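Putative phosphomethylpyrimidine kinase (Bacteroides thetaiotaomicron, PDB 3MBH) probably phosphorylates pyridoxal and related B6 vitamers at the expense of ATP, as expected of a ribokinase-like pyridoxal kinase. Local coordinates at residues V27-S32 against I270-V275; S32-Q37 against H277-P282; W209-P214 against R247-I252; G233-G238 against P242-R247. All blocks are in the same frame, centred on the assembly; numbering follows the deposited sequence. Where two conformers were deposited one is given.

Contact 1: residues V27-S32 against I270-V275; sequences VIPILS and ILLEKV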
loop_
_atom_site.group_PDB
_atom_site.type_symbol
_atom_site.label_atom_id
_atom_site.label_comp_id
_atom_site.label_asym_id
_atom_site.label_seq_id
_atom_site.Cartn_x
_atom_site.Cartn_y
_atom_site.Cartn_z
ATOM N N VAL A 27 1.576 23.459 -2.539
ATOM C CA VAL A 27 2.666 23.040 -3.410
ATOM C C VAL A 27 3.668 22.171 -2.680
ATOM O O VAL A 27 4.118 21.171 -3.210
ATOM C CB VAL A 27 3.403 24.287 -4.001
ATOM C CG1 VAL A 27 4.620 23.863 -4.820
ATOM C CG2 VAL A 27 2.437 25.137 -4.853
ATOM N N ILE A 28 4.014 22.531 -1.446
ATOM C CA ILE A 28 5.016 21.764 -0.690
ATOM C C ILE A 28 4.532 20.312 -0.377
ATOM O O ILE A 28 5.181 19.346 -0.780
ATOM C CB ILE A 28 5.505 22.504 0.586
ATOM C CG1 ILE A 28 6.340 23.712 0.179
ATOM C CG2 ILE A 28 6.308 21.565 1.453
ATOM C CD1 ILE A 28 6.541 24.770 1.372
ATOM N N PRO A 29 3.373 20.148 0.251
ATOM C CA PRO A 29 2.923 18.766 0.543
ATOM C C PRO A 29 2.688 17.886 -0.685
ATOM O O PRO A 29 3.037 16.687 -0.683
ATOM C CB PRO A 29 1.604 18.958 1.312
ATOM C CG PRO A 29 1.335 20.355 1.357
ATOM C CD PRO A 29 2.446 21.154 0.782
ATOM N N ILE A 30 2.100 18.456 -1.736
ATOM C CA ILE A 30 1.809 17.665 -2.936
ATOM C C ILE A 30 3.121 17.217 -3.618
ATOM O O ILE A 30 3.349 16.025 -3.829
ATOM C CB ILE A 30 0.957 18.432 -3.903
ATOM C CG1 ILE A 30 -0.453 18.590 -3.292
ATOM C CG2 ILE A 30 0.964 17.705 -5.325
ATOM C CD1 ILE A 30 -1.463 19.395 -4.186
ATOM N N LEU A 31 3.993 18.160 -3.937
ATOM C CA LEU A 31 5.197 17.817 -4.670
ATOM C C LEU A 31 6.136 16.962 -3.798
ATOM O O LEU A 31 6.736 16.060 -4.320
ATOM C CB LEU A 31 5.906 19.054 -5.274
ATOM C CG LEU A 31 5.150 19.734 -6.441
ATOM C CD1 LEU A 31 5.704 21.102 -6.768
ATOM C CD2 LEU A 31 5.151 18.832 -7.707
ATOM N N SER A 32 6.262 17.233 -2.483
ATOM C CA SER A 32 7.062 16.365 -1.621
ATOM C C SER A 32 6.517 14.926 -1.665
ATOM O O SER A 32 7.287 13.978 -1.765
ATOM C CB SER A 32 7.017 16.777 -0.157
ATOM O OG SER A 32 7.351 18.131 0.017
ATOM N N ILE A 270 -10.038 22.315 -0.588
ATOM C CA ILE A 270 -10.149 20.845 -0.608
ATOM C C ILE A 270 -9.548 20.204 0.625
ATOM O O ILE A 270 -8.700 20.827 1.298
ATOM C CB ILE A 270 -9.591 20.245 -1.918
ATOM C CG1 ILE A 270 -8.068 20.373 -2.004
ATOM C CG2 ILE A 270 -10.284 20.944 -3.066
ATOM C CD1 ILE A 270 -7.379 19.410 -2.979
ATOM N N LEU A 271 -10.035 19.024 1.006
ATOM C CA LEU A 271 -9.447 18.351 2.158
ATOM C C LEU A 271 -8.186 17.577 1.766
ATOM O O LEU A 271 -8.174 16.333 1.725
ATOM C CB LEU A 271 -10.422 17.460 2.878
ATOM C CG LEU A 271 -11.300 18.076 3.931
ATOM C CD1 LEU A 271 -12.057 16.936 4.600
ATOM C CD2 LEU A 271 -10.552 18.933 4.962
ATOM N N LEU A 272 -7.156 18.360 1.478
ATOM C CA LEU A 272 -5.900 17.895 0.960
ATOM C C LEU A 272 -5.321 16.726 1.771
ATOM O O LEU A 272 -5.013 15.658 1.219
ATOM C CB LEU A 272 -4.910 19.091 0.900
ATOM C CG LEU A 272 -3.581 18.678 0.253
ATOM C CD1 LEU A 272 -3.822 18.104 -1.212
ATOM C CD2 LEU A 272 -2.650 19.875 0.214
ATOM N N GLU A 273 -5.222 16.898 3.090
ATOM C CA GLU A 273 -4.553 15.885 3.934
ATOM C C GLU A 273 -5.269 14.630 3.993
ATOM O O GLU A 273 -4.679 13.552 4.156
ATOM C CB GLU A 273 -4.240 16.413 5.342
ATOM C CG GLU A 273 -3.235 17.542 5.277
ATOM C CD GLU A 273 -3.792 18.837 4.885
ATOM O OE1 GLU A 273 -5.063 18.977 4.818
ATOM O OE2 GLU A 273 -2.968 19.742 4.639
ATOM N N LYS A 274 -6.557 14.714 3.714
ATOM C CA LYS A 274 -7.374 13.552 3.747
ATOM C C LYS A 274 -7.186 12.715 2.495
ATOM O O LYS A 274 -7.384 11.495 2.536
ATOM C CB LYS A 274 -8.834 14.008 3.935
ATOM C CG LYS A 274 -9.805 12.986 4.259
ATOM C CD LYS A 274 -9.815 12.547 5.696
ATOM C CE LYS A 274 -10.755 11.281 5.719
ATOM N NZ LYS A 274 -10.873 10.662 7.032
ATOM N N VAL A 275 -6.744 13.294 1.382
ATOM C CA VAL A 275 -6.630 12.499 0.147
ATOM C C VAL A 275 -5.223 12.372 -0.391
ATOM O O VAL A 275 -4.990 11.747 -1.422
ATOM C CB VAL A 275 -7.558 13.036 -0.938
ATOM C CG1 VAL A 275 -9.030 12.843 -0.485
ATOM C CG2 VAL A 275 -7.234 14.524 -1.294
#

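Contact 2: residues S32-Q37 against H277-P282; sequences SSMGFQ and HNLDMP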
loop_
_atom_site.group_PDB
_atom_site.type_symbol
_atom_site.label_atom_id
_atom_site.label_comp_id
_atom_site.label_asym_id
_atom_site.label_seq_id
_atom_site.Cartn_x
_atom_site.Cartn_y
_atom_site.Cartn_z
ATOM N N SER A 32 6.262 17.233 -2.483
ATOM C CA SER A 32 7.062 16.365 -1.621
ATOM C C SER A 32 6.517 14.926 -1.665
ATOM O O SER A 32 7.287 13.978 -1.765
ATOM C CB SER A 32 7.017 16.777 -0.157
ATOM O OG SER A 32 7.351 18.131 0.017
ATOM N N SER A 33 5.198 14.779 -1.555
ATOM C CA SER A 33 4.544 13.465 -1.622
ATOM C C SER A 33 4.873 12.785 -2.945
ATOM O O SER A 33 5.120 11.584 -2.985
ATOM C CB SER A 33 3.028 13.600 -1.437
ATOM O OG SER A 33 2.742 14.135 -0.148
HETATM N N MSE A 34 4.971 13.573 -4.006
HETATM C CA MSE A 34 5.240 13.031 -5.316
HETATM C C MSE A 34 6.729 12.778 -5.524
HETATM O O MSE A 34 7.110 12.287 -6.583
HETATM C CB MSE A 34 4.689 13.922 -6.398
HETATM C CG MSE A 34 3.119 13.976 -6.338
HETATM SE SE MSE A 34 2.342 15.070 -7.722
HETATM C CE MSE A 34 2.359 13.731 -9.108
ATOM N N GLY A 35 7.555 13.078 -4.528
ATOM C CA GLY A 35 8.952 12.688 -4.581
ATOM C C GLY A 35 9.941 13.779 -4.883
ATOM O O GLY A 35 11.105 13.487 -5.106
ATOM N N PHE A 36 9.502 15.040 -4.842
ATOM C CA PHE A 36 10.338 16.170 -5.237
ATOM C C PHE A 36 10.601 17.026 -4.039
ATOM O O PHE A 36 9.729 17.137 -3.181
ATOM C CB PHE A 36 9.653 16.980 -6.330
ATOM C CG PHE A 36 9.339 16.152 -7.524
ATOM C CD1 PHE A 36 10.359 15.762 -8.377
ATOM C CD2 PHE A 36 8.058 15.674 -7.745
ATOM C CE1 PHE A 36 10.097 14.929 -9.445
ATOM C CE2 PHE A 36 7.792 14.856 -8.786
ATOM C CZ PHE A 36 8.802 14.484 -9.652
ATOM N N GLN A 37 11.815 17.572 -3.939
ATOM C CA GLN A 37 12.092 18.588 -2.930
ATOM C C GLN A 37 11.622 19.965 -3.458
ATOM O O GLN A 37 11.962 20.330 -4.573
ATOM C CB GLN A 37 13.593 18.658 -2.597
ATOM C CG GLN A 37 13.869 19.752 -1.582
ATOM C CD GLN A 37 15.348 19.840 -1.187
ATOM O OE1 GLN A 37 16.182 19.233 -1.801
ATOM N NE2 GLN A 37 15.636 20.568 -0.118
ATOM N N HIS A 277 -2.586 10.604 0.247
ATOM C CA HIS A 277 -2.038 9.314 -0.077
ATOM C C HIS A 277 -2.650 8.666 -1.291
ATOM O O HIS A 277 -2.210 7.602 -1.673
ATOM C CB HIS A 277 -2.018 8.405 1.170
ATOM C CG HIS A 277 -1.183 8.992 2.270
ATOM N ND1 HIS A 277 0.131 8.626 2.489
ATOM C CD2 HIS A 277 -1.443 9.998 3.153
ATOM C CE1 HIS A 277 0.620 9.338 3.496
ATOM N NE2 HIS A 277 -0.309 10.193 3.900
ATOM N N ASN A 278 -3.628 9.296 -1.944
ATOM C CA ASN A 278 -4.156 8.744 -3.178
ATOM C C ASN A 278 -3.462 9.217 -4.424
ATOM O O ASN A 278 -3.739 8.704 -5.500
ATOM C CB ASN A 278 -5.655 8.976 -3.278
ATOM C CG ASN A 278 -6.381 8.366 -2.123
ATOM O OD1 ASN A 278 -6.143 7.208 -1.759
ATOM N ND2 ASN A 278 -7.230 9.135 -1.505
ATOM N N LEU A 279 -2.500 10.115 -4.290
ATOM C CA LEU A 279 -1.731 10.587 -5.465
ATOM C C LEU A 279 -1.031 9.488 -6.212
ATOM O O LEU A 279 -0.739 9.603 -7.391
ATOM C CB LEU A 279 -0.657 11.606 -5.068
ATOM C CG LEU A 279 -1.051 13.043 -4.941
ATOM C CD1 LEU A 279 0.078 13.844 -4.288
ATOM C CD2 LEU A 279 -1.418 13.546 -6.324
ATOM N N ASP A 280 -0.756 8.415 -5.513
ATOM C CA ASP A 280 0.036 7.325 -6.016
ATOM C C ASP A 280 -0.640 6.315 -6.907
ATOM O O ASP A 280 0.032 5.471 -7.521
ATOM C CB ASP A 280 0.521 6.501 -4.807
ATOM C CG ASP A 280 1.949 6.751 -4.518
ATOM O OD1 ASP A 280 2.594 7.187 -5.498
ATOM O OD2 ASP A 280 2.413 6.520 -3.362
HETATM N N MSE A 281 -1.949 6.329 -6.924
HETATM C CA MSE A 281 -2.665 5.126 -7.276
HETATM C C MSE A 281 -2.909 4.957 -8.786
HETATM O O MSE A 281 -2.753 5.902 -9.541
HETATM C CB MSE A 281 -3.983 5.172 -6.555
HETATM C CG MSE A 281 -4.879 6.139 -7.202
HETATM SE SE MSE A 281 -6.446 6.279 -6.135
HETATM C CE MSE A 281 -7.027 4.460 -6.220
ATOM N N PRO A 282 -3.319 3.747 -9.211
ATOM C CA PRO A 282 -3.765 3.558 -10.586
ATOM C C PRO A 282 -4.840 4.568 -10.976
ATOM O O PRO A 282 -5.705 4.893 -10.181
ATOM C CB PRO A 282 -4.374 2.148 -10.578
ATOM C CG PRO A 282 -3.719 1.431 -9.455
ATOM C CD PRO A 282 -3.390 2.491 -8.439
#

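Contact 3: residues W209-P214 against R247-I252; sequences WKVTCP and RATQFI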
loop_
_atom_site.group_PDB
_atom_site.type_symbol
_atom_site.label_atom_id
_atom_site.label_comp_id
_atom_site.label_asym_id
_atom_site.label_seq_id
_atom_site.Cartn_x
_atom_site.Cartn_y
_atom_site.Cartn_z
ATOM N N TRP A 209 -6.707 18.366 -25.959
ATOM C CA TRP A 209 -7.348 17.474 -25.022
ATOM C C TRP A 209 -8.446 18.168 -24.282
ATOM O O TRP A 209 -8.345 19.339 -24.003
ATOM C CB TRP A 209 -6.334 16.992 -23.980
ATOM C CG TRP A 209 -5.190 16.319 -24.588
ATOM C CD1 TRP A 209 -3.994 16.876 -24.910
ATOM C CD2 TRP A 209 -5.139 14.960 -25.035
ATOM N NE1 TRP A 209 -3.194 15.942 -25.535
ATOM C CE2 TRP A 209 -3.867 14.747 -25.580
ATOM C CE3 TRP A 209 -6.035 13.896 -24.996
ATOM C CZ2 TRP A 209 -3.475 13.514 -26.115
ATOM C CZ3 TRP A 209 -5.640 12.680 -25.522
ATOM C CH2 TRP A 209 -4.373 12.511 -26.092
ATOM N N LYS A 210 -9.447 17.410 -23.871
ATOM C CA LYS A 210 -10.480 17.898 -22.996
ATOM C C LYS A 210 -10.843 16.856 -21.923
ATOM O O LYS A 210 -10.892 15.643 -22.188
ATOM C CB LYS A 210 -11.704 18.227 -23.848
ATOM C CG LYS A 210 -12.976 18.652 -23.094
ATOM C CD LYS A 210 -14.103 18.949 -24.109
ATOM C CE LYS A 210 -15.450 19.291 -23.480
ATOM N NZ LYS A 210 -16.499 19.649 -24.535
ATOM N N VAL A 211 -11.152 17.317 -20.735
ATOM C CA VAL A 211 -11.659 16.426 -19.699
ATOM C C VAL A 211 -12.773 17.149 -18.964
ATOM O O VAL A 211 -12.674 18.334 -18.735
ATOM C CB VAL A 211 -10.512 15.955 -18.787
ATOM C CG1 VAL A 211 -9.820 17.110 -18.124
ATOM C CG2 VAL A 211 -10.982 14.932 -17.791
ATOM N N THR A 212 -13.865 16.464 -18.683
ATOM C CA THR A 212 -15.019 17.064 -18.030
ATOM C C THR A 212 -15.144 16.412 -16.680
ATOM O O THR A 212 -15.062 15.202 -16.603
ATOM C CB THR A 212 -16.323 16.833 -18.850
ATOM O OG1 THR A 212 -16.223 17.584 -20.062
ATOM C CG2 THR A 212 -17.609 17.336 -18.083
ATOM N N CYS A 213 -15.400 17.199 -15.650
ATOM C CA CYS A 213 -15.480 16.652 -14.315
ATOM C C CYS A 213 -16.647 17.207 -13.554
ATOM O O CYS A 213 -17.088 18.339 -13.815
ATOM C CB CYS A 213 -14.205 16.968 -13.574
ATOM S SG CYS A 213 -12.780 16.244 -14.416
ATOM N N PRO A 214 -17.151 16.418 -12.596
ATOM C CA PRO A 214 -18.306 16.887 -11.862
ATOM C C PRO A 214 -17.866 17.575 -10.583
ATOM O O PRO A 214 -18.033 17.041 -9.471
ATOM C CB PRO A 214 -19.083 15.606 -11.586
ATOM C CG PRO A 214 -17.976 14.574 -11.396
ATOM C CD PRO A 214 -16.836 15.020 -12.247
ATOM N N ARG A 247 -4.771 12.641 -13.621
ATOM C CA ARG A 247 -4.291 12.592 -12.252
ATOM C C ARG A 247 -4.730 13.832 -11.489
ATOM O O ARG A 247 -5.216 13.715 -10.362
ATOM C CB ARG A 247 -2.782 12.440 -12.210
ATOM C CG ARG A 247 -2.316 11.135 -12.739
ATOM C CD ARG A 247 -0.798 10.891 -12.501
ATOM N NE ARG A 247 -0.470 10.747 -11.101
ATOM C CZ ARG A 247 0.763 10.680 -10.633
ATOM N NH1 ARG A 247 1.802 10.759 -11.458
ATOM N NH2 ARG A 247 0.953 10.516 -9.319
ATOM N N ALA A 248 -4.549 15.022 -12.082
ATOM C CA ALA A 248 -4.883 16.311 -11.416
ATOM C C ALA A 248 -6.385 16.439 -11.149
ATOM O O ALA A 248 -6.785 16.722 -10.023
ATOM C CB ALA A 248 -4.377 17.514 -12.189
ATOM N N THR A 249 -7.220 16.129 -12.135
ATOM C CA THR A 249 -8.650 16.272 -11.968
ATOM C C THR A 249 -9.231 15.243 -10.973
ATOM O O THR A 249 -10.109 15.574 -10.176
ATOM C CB THR A 249 -9.377 16.266 -13.332
ATOM O OG1 THR A 249 -9.010 15.115 -14.114
ATOM C CG2 THR A 249 -9.038 17.592 -14.131
ATOM N N GLN A 250 -8.734 14.002 -11.001
ATOM C CA GLN A 250 -9.232 12.980 -10.100
ATOM C C GLN A 250 -8.846 13.254 -8.654
ATOM O O GLN A 250 -9.651 13.053 -7.765
ATOM C CB GLN A 250 -8.826 11.588 -10.593
ATOM C CG GLN A 250 -9.638 11.334 -11.916
ATOM C CD GLN A 250 -9.374 9.994 -12.543
ATOM O OE1 GLN A 250 -9.206 9.000 -11.818
ATOM N NE2 GLN A 250 -9.316 9.952 -13.895
ATOM N N PHE A 251 -7.653 13.788 -8.444
ATOM C CA PHE A 251 -7.182 14.138 -7.108
ATOM C C PHE A 251 -8.055 15.225 -6.545
ATOM O O PHE A 251 -8.525 15.099 -5.436
ATOM C CB PHE A 251 -5.726 14.597 -7.131
ATOM C CG PHE A 251 -5.150 14.876 -5.792
ATOM C CD1 PHE A 251 -4.920 13.840 -4.895
ATOM C CD2 PHE A 251 -4.823 16.177 -5.413
ATOM C CE1 PHE A 251 -4.363 14.108 -3.626
ATOM C CE2 PHE A 251 -4.249 16.440 -4.197
ATOM C CZ PHE A 251 -4.030 15.402 -3.287
ATOM N N ILE A 252 -8.316 16.255 -7.329
ATOM C CA ILE A 252 -9.172 17.360 -6.900
ATOM C C ILE A 252 -10.605 16.892 -6.615
ATOM O O ILE A 252 -11.198 17.341 -5.652
ATOM C CB ILE A 252 -9.207 18.515 -7.944
ATOM C CG1 ILE A 252 -7.837 19.190 -8.010
ATOM C CG2 ILE A 252 -10.307 19.549 -7.589
ATOM C CD1 ILE A 252 -7.659 20.038 -9.271
#

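Contact 4: residues G233-G238 against P242-R247; sequences GSLMQG and PMALDR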
loop_
_atom_site.group_PDB
_atom_site.type_symbol
_atom_site.label_atom_id
_atom_site.label_comp_id
_atom_site.label_asym_id
_atom_site.label_seq_id
_atom_site.Cartn_x
_atom_site.Cartn_y
_atom_site.Cartn_z
ATOM N N GLY A 233 4.190 17.723 -10.907
ATOM C CA GLY A 233 4.731 16.487 -10.437
ATOM C C GLY A 233 4.550 15.349 -11.459
ATOM O O GLY A 233 5.448 14.547 -11.653
ATOM N N SER A 234 3.369 15.268 -12.067
ATOM C CA SER A 234 3.077 14.182 -13.011
ATOM C C SER A 234 3.978 14.285 -14.247
ATOM O O SER A 234 4.531 13.264 -14.713
ATOM C CB SER A 234 1.566 14.190 -13.332
ATOM O OG SER A 234 1.223 13.532 -14.529
ATOM N N LEU A 235 4.117 15.493 -14.798
ATOM C CA LEU A 235 5.007 15.703 -15.971
ATOM C C LEU A 235 6.462 15.377 -15.572
ATOM O O LEU A 235 7.157 14.701 -16.302
ATOM C CB LEU A 235 4.876 17.118 -16.532
ATOM C CG LEU A 235 3.508 17.504 -17.171
ATOM C CD1 LEU A 235 3.464 18.966 -17.558
ATOM C CD2 LEU A 235 3.184 16.576 -18.413
HETATM N N MSE A 236 6.891 15.824 -14.391
HETATM C CA MSE A 236 8.244 15.492 -13.928
HETATM C C MSE A 236 8.453 14.014 -13.671
HETATM O O MSE A 236 9.567 13.538 -13.786
HETATM C CB MSE A 236 8.600 16.281 -12.690
HETATM C CG MSE A 236 8.729 17.756 -12.982
HETATM SE SE MSE A 236 9.142 18.734 -11.377
HETATM C CE MSE A 236 11.034 18.369 -11.323
ATOM N N GLN A 237 7.386 13.271 -13.372
ATOM C CA GLN A 237 7.501 11.816 -13.287
ATOM C C GLN A 237 7.513 11.120 -14.701
ATOM O O GLN A 237 7.600 9.910 -14.798
ATOM C CB GLN A 237 6.405 11.214 -12.403
ATOM C CG GLN A 237 6.550 11.545 -10.951
ATOM C CD GLN A 237 5.397 11.039 -10.141
ATOM O OE1 GLN A 237 4.418 10.563 -10.710
ATOM N NE2 GLN A 237 5.498 11.128 -8.802
ATOM N N GLY A 238 7.407 11.890 -15.782
ATOM C CA GLY A 238 7.384 11.323 -17.145
ATOM C C GLY A 238 5.989 10.954 -17.638
ATOM O O GLY A 238 5.866 10.223 -18.635
ATOM N N PRO A 242 -2.098 14.018 -21.245
ATOM C CA PRO A 242 -3.455 13.611 -20.883
ATOM C C PRO A 242 -3.476 12.843 -19.555
ATOM O O PRO A 242 -4.424 12.986 -18.780
ATOM C CB PRO A 242 -3.913 12.752 -22.090
ATOM C CG PRO A 242 -2.664 12.374 -22.793
ATOM C CD PRO A 242 -1.668 13.451 -22.533
HETATM N N MSE A 243 -2.410 12.075 -19.266
HETATM C CA MSE A 243 -2.336 11.382 -17.986
HETATM C C MSE A 243 -2.237 12.388 -16.823
HETATM O O MSE A 243 -2.898 12.191 -15.806
HETATM C CB MSE A 243 -1.183 10.374 -17.950
HETATM C CG MSE A 243 -0.914 9.821 -16.564
HETATM SE SE MSE A 243 -2.296 8.522 -16.114
HETATM C CE MSE A 243 -1.698 7.056 -17.306
ATOM N N ALA A 244 -1.449 13.463 -17.001
ATOM C CA ALA A 244 -1.328 14.539 -16.000
ATOM C C ALA A 244 -2.674 15.157 -15.727
ATOM O O ALA A 244 -3.057 15.342 -14.574
ATOM C CB ALA A 244 -0.333 15.612 -16.456
ATOM N N LEU A 245 -3.396 15.491 -16.781
ATOM C CA LEU A 245 -4.759 15.999 -16.657
ATOM C C LEU A 245 -5.717 15.093 -15.837
ATOM O O LEU A 245 -6.529 15.584 -15.032
ATOM C CB LEU A 245 -5.371 16.206 -18.061
ATOM C CG LEU A 245 -4.717 17.241 -18.990
ATOM C CD1 LEU A 245 -5.463 17.285 -20.392
ATOM C CD2 LEU A 245 -4.643 18.589 -18.361
ATOM N N ASP A 246 -5.658 13.784 -16.088
ATOM C CA ASP A 246 -6.472 12.802 -15.338
ATOM C C ASP A 246 -6.076 12.714 -13.887
ATOM O O ASP A 246 -6.946 12.766 -13.013
ATOM C CB ASP A 246 -6.393 11.427 -16.015
ATOM C CG ASP A 246 -7.295 11.371 -17.262
ATOM O OD1 ASP A 246 -8.494 11.703 -17.108
ATOM O OD2 ASP A 246 -6.832 11.026 -18.360
ATOM N N ARG A 247 -4.771 12.641 -13.621
ATOM C CA ARG A 247 -4.291 12.592 -12.252
ATOM C C ARG A 247 -4.730 13.832 -11.489
ATOM O O ARG A 247 -5.216 13.715 -10.362
ATOM C CB ARG A 247 -2.782 12.440 -12.210
ATOM C CG ARG A 247 -2.316 11.135 -12.739
ATOM C CD ARG A 247 -0.798 10.891 -12.501
ATOM N NE ARG A 247 -0.470 10.747 -11.101
ATOM C CZ ARG A 247 0.763 10.680 -10.633
ATOM N NH1 ARG A 247 1.802 10.759 -11.458
ATOM N NH2 ARG A 247 0.953 10.516 -9.319
HETATM O O HOH W 1 3.080 10.174 -7.248
#

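Contact 1: residues V27-S32 against I270-V275
Leu272 has its CG turned away from its own N (chi1 -176°), which sets CD1 and CD2 against Ile30 and Pro29, while Ile30 lays CG1 beside its own N (chi1 -69°) and extends CD1 to meet the leucine. The contact belongs to the ribokinase-like fold, where it joins a helix near the N-terminus to the short, weakly bonded helix 272-275 close to the C-terminus. Leu272 CD1 lies 4.0 Å from Ile30 CG1 and equally near its CD1, as the two chains pass at a slant. Leu272 CD2 lies 4.2 Å from Pro29 CG, the two side chains crossing at about a right angle.

No hydrogen bond spans the gap, so the fit rests on these aliphatic surfaces alone. Phe251 of helix 241-257 packs on Leu272, and Thr226 and Ser229 of helix 223-236 touch Ile30, so the pair is buried where several helices converge. Pro29 also packs on Ile28 of a second subunit, which places the joint beside an interface. One turn is tied by a side chain: Ser32 OG gives a hydrogen bond of 2.6 Å to Ile28 O, reaching that oxygen from above the carbonyl plane, 44° out of it.

Contact 2: residues S32-Q37 against H277-P282
Leu279 CD1 is the methyl that makes this contact, reaching 3.7 Å from Met34 CG and 4.1 Å from Ser33 CB. Met34, a selenomethionine, offers the flank of its chain and not the selenium: its CG stands beside its own N (chi1 -65°), and the two side chains cross at about a right angle. No hydrogen bond joins the segments.

The next shell fixes both backbones. Residues 32-37 leave helix 24-33 through a Schellman motif, in which Gly35 takes positive phi and Gly35 N bonds to Ser32 O at 2.9 Å; a side chain on Gly35 would press on the preceding carbonyl oxygen. Across the contact, Leu279 occupies the first inner position of a type I turn from Asn278 to Met281, which presents its side chain to the helix end. Ser33 O accepts from His277 NE2 of a second subunit. His277 and Asp280 of this loop are zinc ligands in a crystal structure of the protein, although no metal is bound to this chain here.

Leu279 also rests on Phe251 of helix 241-257 and Val230 of helix 223-236, so the loop before strand 288-290 lies against three helices, one of them ending just before Met34.

Contact 3: residues W209-P214 against R247-I252
Thr249 overlaps Val211 with its methyl, CG2 lying 4.1 Å from Val211 CG1, while Val211 CG2 is nearly as close to Thr249 OG1. The valine and threonine side chains run in opposing senses as they pass. Cys213, two residues on along the same face of strand 207-213, takes the other part of the contact: in the conformer given, its SG is 3.6 Å from Thr249 CB and somewhat farther from Thr249 OG1 and CG2, so that the sulfur faces the branch point of the threonine. One residue of helix 241-257 is thus received by two residues of the strand.

The rotation of Thr249 makes this possible. OG1 sits between the backbone N and the carbonyl carbon (chi1 53°), where it can turn back along its own helix and bond to Leu245 O, with a weaker bond to Asp246 O. The hydroxyl is thereby satisfied locally in a buried setting, and CG2 is left to serve as an apolar surface. Replacing Thr249 by alanine removes CG2 and OG1 together, which is likely to open a gap beside Val211 and leave Leu245 O without its side-chain donor.

Around the pair, Val198 of the adjacent antiparallel strand 195-202 and Tyr215 also touch Thr249, while Val211 and Cys213 are tied by backbone bonds to Val198 and Thr196. Next to Thr249 on the helix, Ala248 and Ile252 meet Phe227 of helix 223-236. The result is a helix laid on one face of a beta sheet, the layered alpha/beta arrangement of ribokinase-like folds.

Contact 4: residues G233-G238 against P242-R247
Gln237 OE1 accepts from Arg247 NH1 at 2.7 Å in a nearly straight bond, the N-H...O angle being 171°. The oxygen lies at the guanidinium edge, only 2° out of its plane, whereas the nitrogen is tilted from the amide's carbonyl plane by 29°. A water completes a ring beside this bond, accepting from Gln237 NE2 and Arg247 NH2, each at 3.0 Å. The arginine gets there by a bend at chi3 that brings its head back to the extended glutamine. NH1 also forms a salt bridge with Asp239, and NH2 a bond to Leu279 O, while Gln237 NE2 bonds to Met34 O. A leucine in place of Arg247 would probably leave Gln237 OE1 and Leu279 O without their donors and the Asp239 carboxylate without its arginine mate.

Close to the bend in the chain, the helices meet closely at Ser234 and Ala244, with Leu235 alongside. Ser234 OG lies 3.2 Å from Ala244 CB and bonds to Asp239, while Leu235 CD2 packs on that same methyl at 4.1 Å. Gly238, with positive phi, ends helix 223-236 in a Schellman motif, letting the chain turn back into helix 241-257. This helical hairpin has Ile231 against Ala244, with strands 195-202 and 207-213 beyond Leu245.

Helix 241-257 ties the set together: contacts 3 and 4 share Arg247, their centres 11 Å apart, and both are nested within the long chain loops closed by contacts 1 and 2. Contacts 1 and 2, 9 Å apart between centres, follow one another along helix 24-33 and share Ser32. Phe251 bridges from contact 3, its CZ 3.4 Å from Leu272 CD1 of contact 1. Contact 4 is bound to contact 2 by Met34 O and Gln237 NE2, 3.0 Å apart. The bound pyridoxal lies about 12 Å from the side chain of Ile30, so contact 1 stands back from the ligand, and Ile30 is not among the residues of its pocket.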